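Local coordinates for protein SAWADEE HOMEODOMAIN HOMOLOG 1 (Arabidopsis thaliana, PDB 4IUP), which acts in RNA-directed DNA methylation, associating with the RNA polymerase IV complex and binding methylated histone H3K9 through its SAWADEE domain, the part crystallised here, at residues Leu4-Lys9 with Ser55-Ser60; Tyr17-Leu23 with Val35-Ser40. The protein carries 2 engineered substitutions. All coordinates share one frame; numbering follows the deposited sequence.

Contact 1: Leu4-Lys9 with Ser55-Ser60. With CVM (cymal-4), chain E.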
loop_
_atom_site.group_PDB
_atom_site.type_symbol
_atom_site.label_atom_id
_atom_site.label_comp_id
_atom_site.label_asym_id
_atom_site.label_seq_id
_atom_site.Cartn_x
_atom_site.Cartn_y
_atom_site.Cartn_z
ATOM N N LEU A 4 -1.453 14.567 -9.211
ATOM C CA LEU A 4 -1.558 13.720 -8.025
ATOM C C LEU A 4 -2.560 12.599 -8.277
ATOM O O LEU A 4 -3.613 12.830 -8.874
ATOM C CB LEU A 4 -1.979 14.545 -6.808
ATOM C CG LEU A 4 -0.909 15.477 -6.224
ATOM C CD1 LEU A 4 -1.533 16.384 -5.166
ATOM C CD2 LEU A 4 0.248 14.672 -5.644
ATOM N N ALA A 5 -2.210 11.383 -7.854
ATOM C CA ALA A 5 -3.117 10.232 -7.931
ATOM C C ALA A 5 -3.229 9.568 -6.564
ATOM O O ALA A 5 -2.331 9.703 -5.727
ATOM C CB ALA A 5 -2.635 9.223 -8.979
ATOM N N PHE A 6 -4.325 8.845 -6.347
ATOM C CA PHE A 6 -4.721 8.436 -5.009
ATOM C C PHE A 6 -5.086 6.964 -4.886
ATOM O O PHE A 6 -5.470 6.319 -5.860
ATOM C CB PHE A 6 -5.889 9.316 -4.530
ATOM C CG PHE A 6 -5.553 10.776 -4.505
ATOM C CD1 PHE A 6 -4.892 11.327 -3.414
ATOM C CD2 PHE A 6 -5.846 11.589 -5.597
ATOM C CE1 PHE A 6 -4.547 12.690 -3.396
ATOM C CE2 PHE A 6 -5.501 12.950 -5.591
ATOM C CZ PHE A 6 -4.851 13.494 -4.489
ATOM N N GLU A 7 -4.936 6.448 -3.667
ATOM C CA GLU A 7 -5.450 5.138 -3.291
ATOM C C GLU A 7 -6.308 5.319 -2.049
ATOM O O GLU A 7 -6.106 6.270 -1.272
ATOM C CB GLU A 7 -4.321 4.115 -3.061
ATOM C CG GLU A 7 -3.240 4.517 -2.016
ATOM C CD GLU A 7 -1.968 3.664 -2.107
ATOM O OE1 GLU A 7 -1.658 3.165 -3.207
ATOM O OE2 GLU A 7 -1.259 3.507 -1.082
ATOM N N ALA A 8 -7.284 4.430 -1.879
ATOM C CA ALA A 8 -8.210 4.520 -0.758
ATOM C C ALA A 8 -8.329 3.192 -0.028
ATOM O O ALA A 8 -8.309 2.123 -0.652
ATOM C CB ALA A 8 -9.588 4.995 -1.240
ATOM N N LYS A 9 -8.505 3.246 1.269
ATOM C CA LYS A 9 -8.580 2.048 2.054
ATOM C C LYS A 9 -10.014 1.649 2.335
ATOM O O LYS A 9 -10.756 2.369 2.946
ATOM C CB LYS A 9 -7.845 2.244 3.340
ATOM C CG LYS A 9 -7.831 1.099 4.247
ATOM C CD LYS A 9 -6.934 1.539 5.317
ATOM C CE LYS A 9 -7.333 1.087 6.546
ATOM N NZ LYS A 9 -6.841 -0.269 6.518
ATOM N N SER A 55 -8.143 7.152 5.337
ATOM C CA SER A 55 -8.333 6.142 4.298
ATOM C C SER A 55 -8.233 6.643 2.852
ATOM O O SER A 55 -8.660 5.951 1.929
ATOM C CB SER A 55 -9.654 5.403 4.539
ATOM O OG SER A 55 -9.662 4.805 5.831
ATOM N N VAL A 56 -7.678 7.841 2.665
ATOM C CA VAL A 56 -7.318 8.355 1.335
ATOM C C VAL A 56 -5.908 8.932 1.421
ATOM O O VAL A 56 -5.619 9.737 2.307
ATOM C CB VAL A 56 -8.277 9.469 0.829
ATOM C CG1 VAL A 56 -7.859 9.962 -0.561
ATOM C CG2 VAL A 56 -9.720 8.982 0.787
ATOM N N ARG A 57 -5.033 8.522 0.507
ATOM C CA ARG A 57 -3.669 9.046 0.475
ATOM C C ARG A 57 -3.121 9.026 -0.939
ATOM O O ARG A 57 -3.687 8.378 -1.823
ATOM C CB ARG A 57 -2.739 8.255 1.414
ATOM C CG ARG A 57 -2.508 6.804 0.986
ATOM C CD ARG A 57 -1.774 6.002 2.054
ATOM N NE ARG A 57 -1.472 4.655 1.570
ATOM C CZ ARG A 57 -1.094 3.637 2.335
ATOM N NH1 ARG A 57 -0.952 3.794 3.649
ATOM N NH2 ARG A 57 -0.851 2.454 1.779
ATOM N N GLU A 58 -2.014 9.730 -1.145
ATOM C CA GLU A 58 -1.319 9.688 -2.425
ATOM C C GLU A 58 -0.896 8.247 -2.705
ATOM O O GLU A 58 -0.491 7.523 -1.795
ATOM C CB GLU A 58 -0.107 10.620 -2.408
ATOM C CG GLU A 58 0.538 10.843 -3.772
ATOM C CD GLU A 58 1.657 11.876 -3.736
ATOM O OE1 GLU A 58 2.373 11.999 -4.757
ATOM O OE2 GLU A 58 1.826 12.559 -2.696
ATOM N N ARG A 59 -0.999 7.856 -3.971
ATOM C CA ARG A 59 -0.786 6.480 -4.402
ATOM C C ARG A 59 0.640 6.035 -4.116
ATOM O O ARG A 59 1.582 6.813 -4.276
ATOM C CB ARG A 59 -1.089 6.364 -5.894
ATOM C CG ARG A 59 -1.172 4.939 -6.439
ATOM C CD ARG A 59 -1.732 4.941 -7.857
ATOM N NE ARG A 59 -3.131 5.372 -7.895
ATOM C CZ ARG A 59 -3.795 5.693 -9.006
ATOM N NH1 ARG A 59 -3.190 5.638 -10.190
ATOM N NH2 ARG A 59 -5.067 6.072 -8.934
ATOM N N SER A 60 0.776 4.784 -3.678
ATOM C CA SER A 60 2.077 4.167 -3.433
ATOM C C SER A 60 2.808 3.997 -4.765
ATOM O O SER A 60 2.184 4.060 -5.827
ATOM C CB SER A 60 1.891 2.826 -2.719
ATOM O OG SER A 60 1.318 3.027 -1.429
HETATM C C1 CVM E . -6.470 14.353 0.655
HETATM C C2 CVM E . -7.650 13.629 0.015
HETATM C C3 CVM E . -7.921 14.172 -1.384
HETATM C C4 CVM E . -9.409 14.492 -1.556
HETATM C C6 CVM E . -9.803 14.882 -2.993
HETATM C C7 CVM E . -10.365 16.315 -3.007
HETATM C C8 CVM E . -10.458 16.912 -4.428
HETATM C C9 CVM E . -10.363 15.848 -5.535
HETATM C C10 CVM E . -9.084 14.999 -5.426
HETATM C C11 CVM E . -8.625 14.771 -3.977
HETATM O O12 CVM E . -5.301 13.535 0.500
HETATM C C13 CVM E . -4.742 13.068 1.758
HETATM O O14 CVM E . -5.383 13.589 2.967
HETATM C C15 CVM E . -4.860 12.971 4.184
HETATM C C16 CVM E . -3.329 13.106 4.315
HETATM C C17 CVM E . -2.545 12.860 3.009
HETATM C C18 CVM E . -3.252 13.434 1.770
HETATM C C19 CVM E . -5.523 13.589 5.430
HETATM O O20 CVM E . -5.924 14.937 5.165
HETATM O O21 CVM E . -1.238 13.441 3.118
HETATM O O22 CVM E . -2.630 12.934 0.582
HETATM O O23 CVM E . -2.870 12.147 5.278
HETATM O O HOH W 1 0.555 10.918 -7.057
HETATM O O HOH W 2 -11.502 2.864 5.472
#
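Glu7 and Arg57 both carry CG between the backbone N and the carbonyl carbon (chi1 56° and 66°), which turns their extended chains so that the ends meet on the face of the sheet they share as partners in neighbouring strands. There Arg57 turns its NE and NH2 edge to the carboxylate: Arg57 NE meets the anti lone pair of Glu7 OE2 at 2.9 Å, and that oxygen lies almost in the guanidinium plane. The carboxylate and guanidinium planes are 42° apart, so the salt bridge is not flat. Ser60 OG donates to the same Glu7 OE2 at 2.6 Å, from the syn side. Ser60 N reaches Glu7 OE1 from above the carboxylate plane in an almost straight bond. Four donors thus grip the buried carboxylate and fix its rotation; Arg57 NH2 also pairs with Asp91, and Trp16 makes a cation-pi contact with Arg57.

These residues join antiparallel strands 6-9 and 56-62 in the first of the SAWADEE domain's two tandem Tudor-like units. Glu7 and Arg57 form a hydrogen-bonded pair, with Glu7 N to Arg57 O at 2.9 Å, flanked by the non-hydrogen-bonded pairs Phe6-Glu58 and Ala8-Val56.

Beyond the regular pairing, Arg59 N donates to Ala5 O at 2.9 Å. The Arg59 chain then bends at chi3 and brings NE and NH2 side-on to a single acceptor, Phe6 O, the NH2 bond being 3.1 Å long. Ala5 CB sits over the centre of the same guanidinium, 3.7 Å above its plane. On the face away from the salt bridge, Phe6 CD1 meets Val56 CG1 at 4.3 Å, and both side chains touch the bound cymal-4, Phe6 through its outer ring carbons and Val56 through CG1.

Contact 2: Tyr17-Leu23 with Val35-Ser40; sequences YDVSSFL and VRVRFS. With CVM (cymal-4), chain E.
Phe22 and Val37 run alongside each other in the same direction, with Phe22 CD2 3.6 Å from Val37 CG1; Phe22 CG stands anti to its carbonyl carbon (chi1 -61°), which lays the ring beside Val37. Val35 CG2 comes to the ring edge. The cyclohexyl group of cymal-4 covers one ring face, and Val19 CG1 packs on the opposite face, toward the rim. With an alanine at this position, the ring's contacts with Val37 and the cyclohexyl group would probably be lost and Val19 CG1 left without its aromatic neighbour. On the other side of the sheet, Leu23 CD1 rests 3.8 Å above the Arg38 guanidinium plane, while Arg38 NH2 is held by a salt bridge to Asp47.

These side chains are positioned by a beta hairpin, strands 16-27 and 33-39, interrupted by a classic beta bulge. Arg38 O accepts from two successive amides, Ser20 N at 2.7 Å in the carbonyl plane and Ser21 N in a longer bond of 3.3 Å. Regular pairing resumes with Arg38 N to Ser21 O and Leu23 N to Arg36 O, both 2.8 Å.

Before the bulge, Ser40 N donates to Asp18 O at 2.9 Å. There the Tyr17 ring turns its edge to the face of Phe39, the planes at 62° and centroids 5.8 Å apart. Farther out, Tyr17 OH bonds to Asp13, and Val35 and Val37 pack on Val50 of strand 48-51.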
loop_
_atom_site.group_PDB
_atom_site.type_symbol
_atom_site.label_atom_id
_atom_site.label_comp_id
_atom_site.label_asym_id
_atom_site.label_seq_id
_atom_site.Cartn_x
_atom_site.Cartn_y
_atom_site.Cartn_z
ATOM N N TYR A 17 -6.995 0.406 -2.486
ATOM C CA TYR A 17 -7.382 0.309 -3.900
ATOM C C TYR A 17 -7.156 1.641 -4.617
ATOM O O TYR A 17 -7.383 2.708 -4.040
ATOM C CB TYR A 17 -8.851 -0.116 -4.015
ATOM C CG TYR A 17 -9.121 -1.494 -3.442
ATOM C CD1 TYR A 17 -9.464 -1.661 -2.095
ATOM C CD2 TYR A 17 -9.023 -2.627 -4.243
ATOM C CE1 TYR A 17 -9.704 -2.940 -1.560
ATOM C CE2 TYR A 17 -9.254 -3.914 -3.720
ATOM C CZ TYR A 17 -9.595 -4.056 -2.381
ATOM O OH TYR A 17 -9.828 -5.318 -1.866
ATOM N N ASP A 18 -6.716 1.582 -5.873
ATOM C CA ASP A 18 -6.534 2.795 -6.673
ATOM C C ASP A 18 -7.864 3.508 -6.922
ATOM O O ASP A 18 -8.856 2.875 -7.291
ATOM C CB ASP A 18 -5.863 2.474 -8.009
ATOM C CG ASP A 18 -4.406 2.095 -7.860
ATOM O OD1 ASP A 18 -3.814 2.371 -6.798
ATOM O OD2 ASP A 18 -3.845 1.522 -8.821
ATOM N N VAL A 19 -7.868 4.825 -6.719
ATOM C CA VAL A 19 -9.052 5.653 -6.936
ATOM C C VAL A 19 -9.039 6.185 -8.365
ATOM O O VAL A 19 -8.052 6.778 -8.801
ATOM C CB VAL A 19 -9.102 6.842 -5.953
ATOM C CG1 VAL A 19 -10.299 7.753 -6.259
ATOM C CG2 VAL A 19 -9.162 6.342 -4.510
ATOM N N SER A 20 -10.133 5.958 -9.086
ATOM C CA SER A 20 -10.304 6.499 -10.434
ATOM C C SER A 20 -10.822 7.945 -10.374
ATOM O O SER A 20 -10.356 8.823 -11.113
ATOM C CB SER A 20 -11.254 5.605 -11.242
ATOM O OG SER A 20 -11.527 6.176 -12.507
ATOM N N SER A 21 -11.786 8.185 -9.491
ATOM C CA SER A 21 -12.311 9.528 -9.271
ATOM C C SER A 21 -13.074 9.634 -7.954
ATOM O O SER A 21 -13.404 8.622 -7.321
ATOM C CB SER A 21 -13.208 9.959 -10.439
ATOM O OG SER A 21 -14.360 9.141 -10.537
ATOM N N PHE A 22 -13.346 10.877 -7.565
ATOM C CA PHE A 22 -14.102 11.205 -6.365
ATOM C C PHE A 22 -15.446 11.784 -6.790
ATOM O O PHE A 22 -15.505 12.679 -7.640
ATOM C CB PHE A 22 -13.321 12.218 -5.523
ATOM C CG PHE A 22 -11.971 11.719 -5.062
ATOM C CD1 PHE A 22 -10.857 11.799 -5.898
ATOM C CD2 PHE A 22 -11.811 11.185 -3.782
ATOM C CE1 PHE A 22 -9.604 11.345 -5.472
ATOM C CE2 PHE A 22 -10.558 10.732 -3.346
ATOM C CZ PHE A 22 -9.456 10.808 -4.193
ATOM N N LEU A 23 -16.523 11.277 -6.197
ATOM C CA LEU A 23 -17.876 11.592 -6.662
ATOM C C LEU A 23 -18.603 12.638 -5.817
ATOM O O LEU A 23 -19.285 13.525 -6.351
ATOM C CB LEU A 23 -18.712 10.309 -6.736
ATOM C CG LEU A 23 -18.152 9.170 -7.601
ATOM C CD1 LEU A 23 -18.999 7.928 -7.424
ATOM C CD2 LEU A 23 -18.067 9.549 -9.073
ATOM N N VAL A 35 -15.437 10.729 1.788
ATOM C CA VAL A 35 -15.654 10.959 0.360
ATOM C C VAL A 35 -16.132 9.668 -0.299
ATOM O O VAL A 35 -15.769 8.574 0.134
ATOM C CB VAL A 35 -14.391 11.491 -0.377
ATOM C CG1 VAL A 35 -14.169 12.959 -0.068
ATOM C CG2 VAL A 35 -13.132 10.665 -0.032
ATOM N N ARG A 36 -16.955 9.803 -1.331
ATOM C CA ARG A 36 -17.389 8.648 -2.108
ATOM C C ARG A 36 -16.452 8.471 -3.291
ATOM O O ARG A 36 -16.304 9.378 -4.118
ATOM C CB ARG A 36 -18.838 8.810 -2.567
ATOM C CG ARG A 36 -19.404 7.590 -3.292
ATOM C CD ARG A 36 -20.866 7.399 -2.949
ATOM N NE ARG A 36 -21.488 6.276 -3.651
ATOM C CZ ARG A 36 -21.597 5.038 -3.168
ATOM N NH1 ARG A 36 -21.102 4.721 -1.975
ATOM N NH2 ARG A 36 -22.206 4.105 -3.891
ATOM N N VAL A 37 -15.801 7.311 -3.364
ATOM C CA VAL A 37 -14.800 7.085 -4.405
ATOM C C VAL A 37 -15.246 6.051 -5.422
ATOM O O VAL A 37 -15.971 5.111 -5.095
ATOM C CB VAL A 37 -13.408 6.690 -3.830
ATOM C CG1 VAL A 37 -12.799 7.852 -3.045
ATOM C CG2 VAL A 37 -13.498 5.441 -2.968
ATOM N N ARG A 38 -14.809 6.245 -6.659
ATOM C CA ARG A 38 -14.970 5.245 -7.698
ATOM C C ARG A 38 -13.603 4.626 -7.923
ATOM O O ARG A 38 -12.619 5.343 -8.107
ATOM C CB ARG A 38 -15.501 5.880 -8.984
ATOM C CG ARG A 38 -15.653 4.896 -10.144
ATOM C CD ARG A 38 -16.722 5.358 -11.115
ATOM N NE ARG A 38 -18.055 5.237 -10.532
ATOM C CZ ARG A 38 -19.109 5.957 -10.904
ATOM N NH1 ARG A 38 -18.998 6.871 -11.863
ATOM N NH2 ARG A 38 -20.277 5.767 -10.308
ATOM N N PHE A 39 -13.536 3.300 -7.882
ATOM C CA PHE A 39 -12.254 2.603 -7.966
ATOM C C PHE A 39 -11.815 2.353 -9.404
ATOM O O PHE A 39 -12.652 2.245 -10.304
ATOM C CB PHE A 39 -12.303 1.293 -7.176
ATOM C CG PHE A 39 -12.530 1.488 -5.706
ATOM C CD1 PHE A 39 -11.536 2.041 -4.902
ATOM C CD2 PHE A 39 -13.743 1.133 -5.127
ATOM C CE1 PHE A 39 -11.736 2.226 -3.542
ATOM C CE2 PHE A 39 -13.957 1.312 -3.763
ATOM C CZ PHE A 39 -12.947 1.858 -2.965
ATOM N N SER A 40 -10.499 2.291 -9.609
ATOM C CA SER A 40 -9.917 1.997 -10.918
ATOM C C SER A 40 -10.338 0.617 -11.411
ATOM O O SER A 40 -10.483 -0.307 -10.612
ATOM C CB SER A 40 -8.392 2.070 -10.853
ATOM O OG SER A 40 -7.962 3.397 -10.616
HETATM C C1 CVM E . -6.470 14.353 0.655
HETATM C C2 CVM E . -7.650 13.629 0.015
HETATM C C3 CVM E . -7.921 14.172 -1.384
HETATM C C4 CVM E . -9.409 14.492 -1.556
HETATM C C6 CVM E . -9.803 14.882 -2.993
HETATM C C7 CVM E . -10.365 16.315 -3.007
HETATM C C8 CVM E . -10.458 16.912 -4.428
HETATM C C9 CVM E . -10.363 15.848 -5.535
HETATM C C10 CVM E . -9.084 14.999 -5.426
HETATM C C11 CVM E . -8.625 14.771 -3.977
HETATM O O12 CVM E . -5.301 13.535 0.500
HETATM C C13 CVM E . -4.742 13.068 1.758
HETATM O O14 CVM E . -5.383 13.589 2.967
HETATM C C15 CVM E . -4.860 12.971 4.184
HETATM C C16 CVM E . -3.329 13.106 4.315
HETATM C C17 CVM E . -2.545 12.860 3.009
HETATM C C18 CVM E . -3.252 13.434 1.770
HETATM C C19 CVM E . -5.523 13.589 5.430
HETATM O O20 CVM E . -5.924 14.937 5.165
HETATM O O21 CVM E . -1.238 13.441 3.118
HETATM O O22 CVM E . -2.630 12.934 0.582
HETATM O O23 CVM E . -2.870 12.147 5.278
HETATM O O HOH W 3 -4.783 2.366 -11.490
#

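In the fold
Both contacts belong to one antiparallel sheet: strand 6-9 pairs with 56-62 in contact 1 and lies beside strand 16-27, which pairs with 33-39 in contact 2. Backbone bonds from Ala8 N to Tyr17 O and from Val19 N to Phe6 O join the two directly. Contact 1 lies deeper, its centre about 9 Å from the centre of the chain, against about 15 Å for contact 2, and is built round a buried carboxylate held by an arginine and a serine. Contact 2 is more exposed and relies on aromatic and aliphatic packing around a bulged hairpin. Cymal-4 touches both, its sugar near Val56 and Glu58, its cyclohexyl group against both Phe6 and Phe22. Neither contact is part of the zinc site.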